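PDB 5M3E: appr-1-p processing domain protein from Thermus aquaticus Y51MC23, which belongs to the macro domain family, whose members have a three-layer alpha-beta-alpha fold, and is modelled here with adenosine-5-diphosphoribose bound. Local coordinates for residues T30-G35 with Q54-A59; G68-Y73 with F85-K90. All coordinates share one frame; numbering follows the deposited sequence.

Contact 1. Residues T30-G35 with Q54-A59; sequences TVNTVG and QAYVKA. With APR (adenosine-5-diphosphoribose), chain B.
The loop that leaves strand 26-31 at the ligand pocket of this macro domain meets helix 50-62 chiefly through one side chain, Tyr56. The first torsion of Tyr56 sets CG anti to the backbone N (chi1 162°), and the ring reaches from the helix across to the loop. Its hydroxyl donates to the backbone O of Asn32; Tyr56 OH and Asn32 O are 2.7 Å apart. The carbonyl O lies at the ring edge, in the ring plane, while the hydroxyl sits above the carbonyl plane. Gly35 N gives Tyr56 OH a weak bond of 3.2 Å. Val31 supplies the apolar part, with its CB 3.7 Å from Tyr56 CE1. The ring also packs near Gly35 CA, 3.4 Å from Tyr56 CE2.

Asn32 crosses the tyrosine at about a right angle. Asn32 OD1 accepts from Val34 N in the carbonyl plane at 2.9 Å, which closes an Asx turn. Asn32 ND2 points to the ligand and donates almost straight to APR O3D (2.9 Å, 175°). Water 1 accepts from Asn32 N, donates to Tyr56 OH and is hydrogen-bonded to APR O2D, 2.8 Å away. Tyr56 is thus a second-shell residue behind Asn32. The contact belongs to the end of a macro domain ligand pocket that holds the ribose distal to the adenine, where a strand runs out into a binding loop.

Contact 2. Residues G68-Y73 with F85-K90; sequences GRIFVY and FNFPTK. With APR (adenosine-5-diphosphoribose), chain B.
Ile70 packs against Phe85 and Phe87 with two different branches. Ile70 CG2 lies 3.5 Å from Phe85 CB. Ile70 CD1 comes 3.4 Å from Phe87 CD2. The first torsion explains the split: CG2 is anti to the backbone N, while CG1 stands beside it (chi1 -53°) and carries CD1 to Phe87. Val72 lies alongside Phe85 and points the same way, with Val72 CG2 3.5 Å from Phe85 CD1. Leu109 and Ile113 of helix 99-115 also touch Phe85 on this face of the sheet.

Next comes the strand pairing. Strands 71-74 and 83-88 run antiparallel. Phe71 and Asn86 form a hydrogen-bonded pair, and Val72 and Phe85 a non-hydrogen-bonded one. Phe71 N donates to Asn86 O at 3.0 Å, and Asn86 N returns a bond to Phe71 O at 2.9 Å. Phe71 O takes a second bond, from Asn86 ND2 at 3.2 Å. The two donors approach from opposite faces of its carbonyl plane.

The amide of Asn86 lies beside the Phe71 ring, the planes 27° apart. Asn52 OD1 accepts from Asn86 ND2, and Asn29 ND2 donates to Asn86 OD1, so partners at both ends fix the rotation of the amide. Farther along, Thr89 OG1 donates to a phosphate oxygen of the ligand, APR O2B, at 2.7 Å. This is an antiparallel hairpin at the edge of the mixed macro domain sheet, with strand 83-88 leading into a loop that lines the ligand pocket.

Contact 2 lies nearer the centre of the chain, and contact 1 nearer its outside; both are partly buried. Contact 1 joins the strand end and loop to a helix, mainly through one tyrosine, a water and a few polar groups. Contact 2 joins two strands by regular backbone bonds and a larger apolar surface. They share the sheet: Val31 N is 2.9 Å from Phe87 O, a probable hydrogen bond between neighbouring strands. Helix 50-62 also links them, since Ala59 CB packs on Phe71 CE1 at 3.5 Å. Both reach the ligand, and their reach overlaps: Thr30 of contact 1 also lies beside the diphosphate, and Lys90 of contact 2 beside the same ribose that Asn32 binds.

Contact 1. Residues T30-G35 with Q54-A59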
ATOM      1  N   THR A  30      -3.375  -0.454   2.931  1.00 34.82           N
ATOM      2  CA  THR A  30      -4.604  -0.701   2.157  1.00 34.36           C
ATOM      3  C   THR A  30      -5.727   0.168   2.717  1.00 34.28           C
ATOM      4  O   THR A  30      -6.175  -0.042   3.859  1.00 32.22           O
ATOM      5  CB  THR A  30      -5.058  -2.164   2.280  1.00 34.54           C
ATOM      6  OG1 THR A  30      -5.389  -2.467   3.649  1.00 37.28           O
ATOM      7  CG2 THR A  30      -3.975  -3.079   1.858  1.00 35.41           C
ATOM      8  N   VAL A  31      -6.217   1.102   1.905  1.00 33.86           N
ATOM      9  CA  VAL A  31      -7.256   2.008   2.352  1.00 34.03           C
ATOM     10  C   VAL A  31      -8.479   2.010   1.457  1.00 33.87           C
ATOM     11  O   VAL A  31      -8.434   1.550   0.320  1.00 33.67           O
ATOM     12  CB  VAL A  31      -6.728   3.469   2.516  1.00 34.48           C
ATOM     13  CG1 VAL A  31      -5.594   3.507   3.515  1.00 34.67           C
ATOM     14  CG2 VAL A  31      -6.294   4.097   1.191  1.00 35.20           C
ATOM     15  N   ASN A  32      -9.555   2.563   2.004  1.00 33.16           N
ATOM     16  CA  ASN A  32     -10.733   2.934   1.239  1.00 34.62           C
ATOM     17  C   ASN A  32     -10.750   4.451   0.982  1.00 35.65           C
ATOM     18  O   ASN A  32      -9.886   5.187   1.456  1.00 35.26           O
ATOM     19  CB  ASN A  32     -12.014   2.458   1.935  1.00 34.93           C
ATOM     20  CG  ASN A  32     -12.219   3.106   3.287  1.00 34.13           C
ATOM     21  OD1 ASN A  32     -12.468   4.308   3.367  1.00 32.75           O
ATOM     22  ND2 ASN A  32     -12.066   2.305   4.371  1.00 32.88           N
ATOM     23  N   THR A  33     -11.714   4.903   0.195  1.00 37.26           N
ATOM     24  CA  THR A  33     -11.791   6.326  -0.208  1.00 40.45           C
ATOM     25  C   THR A  33     -12.756   7.155   0.648  1.00 41.91           C
ATOM     26  O   THR A  33     -12.908   8.345   0.402  1.00 44.33           O
ATOM     27  CB  THR A  33     -12.176   6.494  -1.694  1.00 40.09           C
ATOM     28  OG1 THR A  33     -13.385   5.775  -1.936  1.00 40.11           O
ATOM     29  CG2 THR A  33     -11.055   5.976  -2.636  1.00 39.20           C
ATOM     30  N   VAL A  34     -13.348   6.550   1.676  1.00 42.49           N
ATOM     31  CA  VAL A  34     -14.331   7.251   2.526  1.00 44.80           C
ATOM     32  C   VAL A  34     -13.815   7.786   3.889  1.00 43.93           C
ATOM     33  O   VAL A  34     -14.587   8.373   4.649  1.00 46.14           O
ATOM     34  CB  VAL A  34     -15.667   6.449   2.621  1.00 46.88           C
ATOM     35  CG1 VAL A  34     -16.356   6.390   1.232  1.00 49.29           C
ATOM     36  CG2 VAL A  34     -15.467   5.041   3.143  1.00 45.22           C
ATOM     37  N   GLY A  35     -12.514   7.665   4.175  1.00 41.97           N
ATOM     38  CA  GLY A  35     -11.914   8.340   5.343  1.00 40.93           C
ATOM     39  C   GLY A  35     -11.974   7.640   6.700  1.00 39.29           C
ATOM     40  O   GLY A  35     -11.803   8.278   7.740  1.00 42.11           O
ATOM     41  N   GLN A  54      -4.291  11.032  10.366  1.00 47.46           N
ATOM     42  CA  GLN A  54      -4.869  12.398  10.305  1.00 49.33           C
ATOM     43  C   GLN A  54      -4.747  12.987   8.906  1.00 49.03           C
ATOM     44  O   GLN A  54      -5.705  13.525   8.375  1.00 51.27           O
ATOM     45  CB  GLN A  54      -4.228  13.371  11.310  1.00 52.67           C
ATOM     46  CG  GLN A  54      -4.526  13.132  12.788  1.00 54.64           C
ATOM     47  CD  GLN A  54      -6.002  12.806  13.068  1.00 54.93           C
ATOM     48  OE1 GLN A  54      -6.915  13.518  12.623  1.00 56.09           O
ATOM     49  NE2 GLN A  54      -6.236  11.721  13.795  1.00 53.47           N
ATOM     50  N   ALA A  55      -3.568  12.873   8.311  1.00 47.88           N
ATOM     51  CA  ALA A  55      -3.356  13.335   6.946  1.00 47.39           C
ATOM     52  C   ALA A  55      -4.270  12.629   5.911  1.00 45.01           C
ATOM     53  O   ALA A  55      -4.804  13.289   5.032  1.00 46.99           O
ATOM     54  CB  ALA A  55      -1.891  13.181   6.575  1.00 47.70           C
ATOM     55  N   TYR A  56      -4.461  11.308   6.026  1.00 41.57           N
ATOM     56  CA  TYR A  56      -5.470  10.596   5.210  1.00 40.01           C
ATOM     57  C   TYR A  56      -6.890  11.110   5.394  1.00 40.57           C
ATOM     58  O   TYR A  56      -7.607  11.298   4.420  1.00 39.72           O
ATOM     59  CB  TYR A  56      -5.426   9.081   5.474  1.00 37.41           C
ATOM     60  CG  TYR A  56      -6.642   8.260   5.068  1.00 35.53           C
ATOM     61  CD1 TYR A  56      -6.744   7.694   3.781  1.00 35.49           C
ATOM     62  CD2 TYR A  56      -7.644   7.955   5.997  1.00 34.23           C
ATOM     63  CE1 TYR A  56      -7.838   6.896   3.419  1.00 34.29           C
ATOM     64  CE2 TYR A  56      -8.717   7.150   5.662  1.00 33.86           C
ATOM     65  CZ  TYR A  56      -8.827   6.614   4.372  1.00 34.67           C
ATOM     66  OH  TYR A  56      -9.913   5.806   4.046  1.00 32.93           O
ATOM     67  N   VAL A  57      -7.307  11.320   6.638  1.00 42.06           N
ATOM     68  CA  VAL A  57      -8.655  11.842   6.881  1.00 45.31           C
ATOM     69  C   VAL A  57      -8.848  13.156   6.112  1.00 49.34           C
ATOM     70  O   VAL A  57      -9.874  13.356   5.464  1.00 51.08           O
ATOM     71  CB  VAL A  57      -8.946  12.071   8.397  1.00 46.08           C
ATOM     72  CG1 VAL A  57     -10.271  12.794   8.598  1.00 47.06           C
ATOM     73  CG2 VAL A  57      -8.957  10.754   9.180  1.00 44.09           C
ATOM     74  N   LYS A  58      -7.837  14.024   6.179  1.00 52.79           N
ATOM     75  CA  LYS A  58      -7.842  15.337   5.531  1.00 56.26           C
ATOM     76  C   LYS A  58      -7.881  15.241   4.028  1.00 56.87           C
ATOM     77  O   LYS A  58      -8.647  15.966   3.397  1.00 58.14           O
ATOM     78  CB  LYS A  58      -6.606  16.140   5.944  1.00 59.47           C
ATOM     79  CG  LYS A  58      -6.599  16.558   7.418  1.00 62.51           C
ATOM     80  CD  LYS A  58      -7.064  18.011   7.648  1.00 67.18           C
ATOM     81  CE  LYS A  58      -6.003  19.015   7.164  1.00 70.55           C
ATOM     82  NZ  LYS A  58      -6.271  20.444   7.500  1.00 74.53           N
ATOM     83  N   ALA A  59      -7.040  14.367   3.465  1.00 54.23           N
ATOM     84  CA  ALA A  59      -7.040  14.118   2.032  1.00 55.12           C
ATOM     85  C   ALA A  59      -8.397  13.584   1.523  1.00 55.39           C
ATOM     86  O   ALA A  59      -8.850  13.979   0.459  1.00 57.88           O
ATOM     87  CB  ALA A  59      -5.903  13.174   1.651  1.00 53.11           C
TER
HETATM   88  N1  APR B 201       1.247  -7.816   8.182  1.00 44.62           N
HETATM   89  C2  APR B 201       1.079  -8.483   7.017  1.00 44.98           C
HETATM   90  N3  APR B 201      -0.130  -8.863   6.556  1.00 44.67           N
HETATM   91  C4  APR B 201      -1.254  -8.591   7.262  1.00 43.84           C
HETATM   92  C5  APR B 201      -1.165  -7.863   8.546  1.00 44.38           C
HETATM   93  C6  APR B 201       0.202  -7.480   8.973  1.00 44.69           C
HETATM   94  N6  APR B 201       0.415  -6.816  10.126  1.00 47.09           N
HETATM   95  N7  APR B 201      -2.426  -7.729   9.018  1.00 42.52           N
HETATM   96  C8  APR B 201      -3.253  -8.316   8.107  1.00 44.57           C
HETATM   97  N9  APR B 201      -2.539  -8.837   7.068  1.00 43.76           N
HETATM   98  C1' APR B 201      -3.022  -9.529   5.855  1.00 43.29           C
HETATM   99  C2' APR B 201      -4.251 -10.397   6.050  1.00 42.14           C
HETATM  100  O2' APR B 201      -4.031 -11.636   5.377  1.00 47.31           O
HETATM  101  C3' APR B 201      -5.369  -9.666   5.361  1.00 42.41           C
HETATM  102  O3' APR B 201      -6.343 -10.571   4.803  1.00 42.46           O
HETATM  103  O4' APR B 201      -3.370  -8.507   4.913  1.00 41.30           O
HETATM  104  C4' APR B 201      -4.611  -8.849   4.307  1.00 40.76           C
HETATM  105  C5' APR B 201      -5.298  -7.587   3.799  1.00 38.18           C
HETATM  106  O5' APR B 201      -5.830  -6.810   4.883  1.00 37.46           O
HETATM  107  PA  APR B 201      -7.179  -5.959   4.664  1.00 34.55           P
HETATM  108  O1A APR B 201      -7.132  -4.863   5.690  1.00 36.29           O
HETATM  109  O2A APR B 201      -8.348  -6.901   4.601  1.00 32.96           O
HETATM  110  O3A APR B 201      -6.928  -5.252   3.213  1.00 33.60           O
HETATM  111  PB  APR B 201      -7.943  -5.238   1.950  1.00 33.73           P
HETATM  112  O1B APR B 201      -8.434  -6.634   1.673  1.00 31.87           O
HETATM  113  O2B APR B 201      -7.299  -4.451   0.806  1.00 34.99           O
HETATM  114  O5D APR B 201      -9.216  -4.377   2.425  1.00 35.21           O
HETATM  115  C5D APR B 201      -9.287  -2.944   2.426  1.00 33.61           C
HETATM  116  O4D APR B 201      -9.921  -3.052   4.767  1.00 34.31           O
HETATM  117  O1D APR B 201      -7.863  -2.459   5.665  1.00 34.43           O
HETATM  118  C1D APR B 201      -9.235  -2.069   5.539  1.00 33.99           C
HETATM  119  O2D APR B 201      -9.700   0.318   5.688  1.00 33.16           O
HETATM  120  C2D APR B 201      -9.335  -0.741   4.796  1.00 34.27           C
HETATM  121  O3D APR B 201     -11.635  -0.512   3.986  1.00 34.09           O
HETATM  122  C3D APR B 201     -10.319  -0.980   3.665  1.00 33.75           C
HETATM  123  C4D APR B 201     -10.289  -2.494   3.496  1.00 34.28           C
HETATM  124  O   HOH W   1      -9.090   2.904   4.799  1.00 30.35           O

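Contact 2. Residues G68-Y73 with F85-K90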
ATOM      1  N   GLY A  68      -6.590   4.261  -8.156  1.00 48.60           N
ATOM      2  CA  GLY A  68      -5.516   4.519  -9.116  1.00 50.69           C
ATOM      3  C   GLY A  68      -4.526   5.601  -8.721  1.00 52.92           C
ATOM      4  O   GLY A  68      -3.621   5.919  -9.505  1.00 56.47           O
ATOM      5  N   ARG A  69      -4.688   6.164  -7.522  1.00 52.88           N
ATOM      6  CA  ARG A  69      -3.745   7.113  -6.945  1.00 55.41           C
ATOM      7  C   ARG A  69      -3.298   6.647  -5.549  1.00 52.41           C
ATOM      8  O   ARG A  69      -4.134   6.488  -4.660  1.00 52.47           O
ATOM      9  CB  ARG A  69      -4.386   8.514  -6.832  1.00 59.43           C
ATOM     10  CG  ARG A  69      -4.532   9.234  -8.170  1.00 66.04           C
ATOM     11  CD  ARG A  69      -3.999  10.667  -8.120  1.00 71.66           C
ATOM     12  NE  ARG A  69      -4.880  11.525  -7.322  1.00 73.67           N
ATOM     13  CZ  ARG A  69      -5.859  12.301  -7.801  1.00 76.45           C
ATOM     14  NH1 ARG A  69      -6.116  12.381  -9.114  1.00 77.21           N
ATOM     15  NH2 ARG A  69      -6.594  13.020  -6.942  1.00 77.37           N
ATOM     16  N   ILE A  70      -1.988   6.468  -5.353  1.00 49.14           N
ATOM     17  CA  ILE A  70      -1.407   6.327  -4.000  1.00 46.18           C
ATOM     18  C   ILE A  70      -1.429   7.688  -3.291  1.00 47.16           C
ATOM     19  O   ILE A  70      -0.973   8.678  -3.861  1.00 47.47           O
ATOM     20  CB  ILE A  70       0.058   5.796  -4.024  1.00 44.00           C
ATOM     21  CG1 ILE A  70       0.189   4.500  -4.834  1.00 42.33           C
ATOM     22  CG2 ILE A  70       0.581   5.533  -2.614  1.00 44.21           C
ATOM     23  CD1 ILE A  70      -0.822   3.429  -4.493  1.00 40.42           C
ATOM     24  N   PHE A  71      -1.959   7.733  -2.064  1.00 46.80           N
ATOM     25  CA  PHE A  71      -1.825   8.922  -1.226  1.00 49.45           C
ATOM     26  C   PHE A  71      -0.608   8.733  -0.338  1.00 48.34           C
ATOM     27  O   PHE A  71      -0.619   7.853   0.517  1.00 45.42           O
ATOM     28  CB  PHE A  71      -3.068   9.195  -0.360  1.00 51.71           C
ATOM     29  CG  PHE A  71      -2.827  10.236   0.709  1.00 54.11           C
ATOM     30  CD1 PHE A  71      -2.718  11.592   0.371  1.00 57.72           C
ATOM     31  CD2 PHE A  71      -2.640   9.860   2.048  1.00 53.91           C
ATOM     32  CE1 PHE A  71      -2.467  12.564   1.356  1.00 60.11           C
ATOM     33  CE2 PHE A  71      -2.385  10.814   3.032  1.00 56.54           C
ATOM     34  CZ  PHE A  71      -2.305  12.175   2.689  1.00 59.05           C
ATOM     35  N   VAL A  72       0.426   9.571  -0.528  1.00 50.04           N
ATOM     36  CA  VAL A  72       1.711   9.413   0.193  1.00 50.19           C
ATOM     37  C   VAL A  72       1.770  10.322   1.391  1.00 49.83           C
ATOM     38  O   VAL A  72       1.438  11.503   1.291  1.00 51.13           O
ATOM     39  CB  VAL A  72       2.963   9.666  -0.708  1.00 52.91           C
ATOM     40  CG1 VAL A  72       4.259   9.649   0.123  1.00 53.87           C
ATOM     41  CG2 VAL A  72       3.030   8.632  -1.837  1.00 52.22           C
ATOM     42  N   TYR A  73       2.173   9.759   2.526  1.00 49.65           N
ATOM     43  CA  TYR A  73       2.566  10.568   3.667  1.00 51.88           C
ATOM     44  C   TYR A  73       4.061  10.434   3.871  1.00 54.27           C
ATOM     45  O   TYR A  73       4.585   9.327   4.002  1.00 51.38           O
ATOM     46  CB  TYR A  73       1.814  10.187   4.931  1.00 51.07           C
ATOM     47  CG  TYR A  73       2.105  11.108   6.108  1.00 52.51           C
ATOM     48  CD1 TYR A  73       1.738  12.469   6.078  1.00 53.29           C
ATOM     49  CD2 TYR A  73       2.742  10.616   7.265  1.00 52.71           C
ATOM     50  CE1 TYR A  73       2.015  13.309   7.149  1.00 54.79           C
ATOM     51  CE2 TYR A  73       3.009  11.445   8.347  1.00 54.82           C
ATOM     52  CZ  TYR A  73       2.660  12.793   8.286  1.00 55.89           C
ATOM     53  OH  TYR A  73       2.952  13.608   9.368  1.00 58.28           O
ATOM     54  N   PHE A  85       2.645   4.698   1.885  1.00 42.05           N
ATOM     55  CA  PHE A  85       1.907   4.710   0.641  1.00 40.95           C
ATOM     56  C   PHE A  85       0.509   4.123   0.914  1.00 39.36           C
ATOM     57  O   PHE A  85       0.328   2.896   0.994  1.00 37.88           O
ATOM     58  CB  PHE A  85       2.671   3.890  -0.388  1.00 42.58           C
ATOM     59  CG  PHE A  85       3.913   4.577  -0.940  1.00 47.39           C
ATOM     60  CD1 PHE A  85       4.418   5.798  -0.420  1.00 50.49           C
ATOM     61  CD2 PHE A  85       4.603   3.989  -1.986  1.00 49.33           C
ATOM     62  CE1 PHE A  85       5.546   6.391  -0.973  1.00 54.06           C
ATOM     63  CE2 PHE A  85       5.744   4.579  -2.537  1.00 51.80           C
ATOM     64  CZ  PHE A  85       6.215   5.774  -2.029  1.00 53.70           C
ATOM     65  N   ASN A  86      -0.471   5.010   1.065  1.00 35.97           N
ATOM     66  CA  ASN A  86      -1.815   4.611   1.238  1.00 34.76           C
ATOM     67  C   ASN A  86      -2.448   4.253  -0.109  1.00 34.12           C
ATOM     68  O   ASN A  86      -2.794   5.120  -0.896  1.00 35.39           O
ATOM     69  CB  ASN A  86      -2.593   5.695   1.999  1.00 36.42           C
ATOM     70  CG  ASN A  86      -2.013   5.951   3.386  1.00 37.01           C
ATOM     71  OD1 ASN A  86      -2.232   5.178   4.319  1.00 36.51           O
ATOM     72  ND2 ASN A  86      -1.252   7.035   3.520  1.00 38.78           N
ATOM     73  N   PHE A  87      -2.600   2.948  -0.331  1.00 32.44           N
ATOM     74  CA  PHE A  87      -3.060   2.332  -1.580  1.00 31.84           C
ATOM     75  C   PHE A  87      -4.583   2.077  -1.507  1.00 32.88           C
ATOM     76  O   PHE A  87      -5.053   1.287  -0.691  1.00 31.10           O
ATOM     77  CB  PHE A  87      -2.303   1.007  -1.743  1.00 30.15           C
ATOM     78  CG  PHE A  87      -2.406   0.369  -3.107  1.00 30.83           C
ATOM     79  CD1 PHE A  87      -3.648  -0.027  -3.658  1.00 30.49           C
ATOM     80  CD2 PHE A  87      -1.230   0.100  -3.854  1.00 30.49           C
ATOM     81  CE1 PHE A  87      -3.703  -0.655  -4.900  1.00 31.40           C
ATOM     82  CE2 PHE A  87      -1.295  -0.534  -5.083  1.00 30.52           C
ATOM     83  CZ  PHE A  87      -2.532  -0.917  -5.606  1.00 31.06           C
ATOM     84  N   PRO A  88      -5.359   2.746  -2.366  1.00 34.81           N
ATOM     85  CA  PRO A  88      -6.785   2.455  -2.399  1.00 35.32           C
ATOM     86  C   PRO A  88      -7.108   1.120  -3.038  1.00 34.91           C
ATOM     87  O   PRO A  88      -6.964   0.949  -4.267  1.00 36.81           O
ATOM     88  CB  PRO A  88      -7.356   3.622  -3.231  1.00 36.46           C
ATOM     89  CG  PRO A  88      -6.392   4.725  -2.948  1.00 36.89           C
ATOM     90  CD  PRO A  88      -5.079   4.011  -3.061  1.00 35.97           C
ATOM     91  N   THR A  89      -7.502   0.181  -2.185  1.00 33.83           N
ATOM     92  CA  THR A  89      -8.063  -1.095  -2.606  1.00 33.70           C
ATOM     93  C   THR A  89      -9.592  -1.172  -2.502  1.00 34.69           C
ATOM     94  O   THR A  89     -10.178  -2.183  -2.884  1.00 35.52           O
ATOM     95  CB  THR A  89      -7.470  -2.240  -1.801  1.00 31.59           C
ATOM     96  OG1 THR A  89      -7.988  -2.190  -0.491  1.00 31.60           O
ATOM     97  CG2 THR A  89      -5.945  -2.119  -1.756  1.00 30.82           C
ATOM     98  N   LYS A  90     -10.228  -0.121  -1.983  1.00 35.06           N
ATOM     99  CA  LYS A  90     -11.687  -0.010  -1.989  1.00 36.25           C
ATOM    100  C   LYS A  90     -12.128   1.406  -2.276  1.00 36.22           C
ATOM    101  O   LYS A  90     -11.379   2.344  -2.037  1.00 35.15           O
ATOM    102  CB  LYS A  90     -12.266  -0.439  -0.641  1.00 37.07           C
ATOM    103  CG  LYS A  90     -12.347  -1.935  -0.460  1.00 37.22           C
ATOM    104  CD  LYS A  90     -13.109  -2.286   0.795  1.00 38.29           C
ATOM    105  CE  LYS A  90     -13.253  -3.799   0.927  1.00 39.64           C
ATOM    106  NZ  LYS A  90     -14.357  -4.128   1.875  1.00 40.57           N
TER
HETATM  107  N1  APR B 201       1.247  -7.816   8.182  1.00 44.62           N
HETATM  108  C2  APR B 201       1.079  -8.483   7.017  1.00 44.98           C
HETATM  109  N3  APR B 201      -0.130  -8.863   6.556  1.00 44.67           N
HETATM  110  C4  APR B 201      -1.254  -8.591   7.262  1.00 43.84           C
HETATM  111  C5  APR B 201      -1.165  -7.863   8.546  1.00 44.38           C
HETATM  112  C6  APR B 201       0.202  -7.480   8.973  1.00 44.69           C
HETATM  113  N6  APR B 201       0.415  -6.816  10.126  1.00 47.09           N
HETATM  114  N7  APR B 201      -2.426  -7.729   9.018  1.00 42.52           N
HETATM  115  C8  APR B 201      -3.253  -8.316   8.107  1.00 44.57           C
HETATM  116  N9  APR B 201      -2.539  -8.837   7.068  1.00 43.76           N
HETATM  117  C1' APR B 201      -3.022  -9.529   5.855  1.00 43.29           C
HETATM  118  C2' APR B 201      -4.251 -10.397   6.050  1.00 42.14           C
HETATM  119  O2' APR B 201      -4.031 -11.636   5.377  1.00 47.31           O
HETATM  120  C3' APR B 201      -5.369  -9.666   5.361  1.00 42.41           C
HETATM  121  O3' APR B 201      -6.343 -10.571   4.803  1.00 42.46           O
HETATM  122  O4' APR B 201      -3.370  -8.507   4.913  1.00 41.30           O
HETATM  123  C4' APR B 201      -4.611  -8.849   4.307  1.00 40.76           C
HETATM  124  C5' APR B 201      -5.298  -7.587   3.799  1.00 38.18           C
HETATM  125  O5' APR B 201      -5.830  -6.810   4.883  1.00 37.46           O
HETATM  126  PA  APR B 201      -7.179  -5.959   4.664  1.00 34.55           P
HETATM  127  O1A APR B 201      -7.132  -4.863   5.690  1.00 36.29           O
HETATM  128  O2A APR B 201      -8.348  -6.901   4.601  1.00 32.96           O
HETATM  129  O3A APR B 201      -6.928  -5.252   3.213  1.00 33.60           O
HETATM  130  PB  APR B 201      -7.943  -5.238   1.950  1.00 33.73           P
HETATM  131  O1B APR B 201      -8.434  -6.634   1.673  1.00 31.87           O
HETATM  132  O2B APR B 201      -7.299  -4.451   0.806  1.00 34.99           O
HETATM  133  O5D APR B 201      -9.216  -4.377   2.425  1.00 35.21           O
HETATM  134  C5D APR B 201      -9.287  -2.944   2.426  1.00 33.61           C
HETATM  135  O4D APR B 201      -9.921  -3.052   4.767  1.00 34.31           O
HETATM  136  O1D APR B 201      -7.863  -2.459   5.665  1.00 34.43           O
HETATM  137  C1D APR B 201      -9.235  -2.069   5.539  1.00 33.99           C
HETATM  138  O2D APR B 201      -9.700   0.318   5.688  1.00 33.16           O
HETATM  139  C2D APR B 201      -9.335  -0.741   4.796  1.00 34.27           C
HETATM  140  O3D APR B 201     -11.635  -0.512   3.986  1.00 34.09           O
HETATM  141  C3D APR B 201     -10.319  -0.980   3.665  1.00 33.75           C
HETATM  142  C4D APR B 201     -10.289  -2.494   3.496  1.00 34.28           C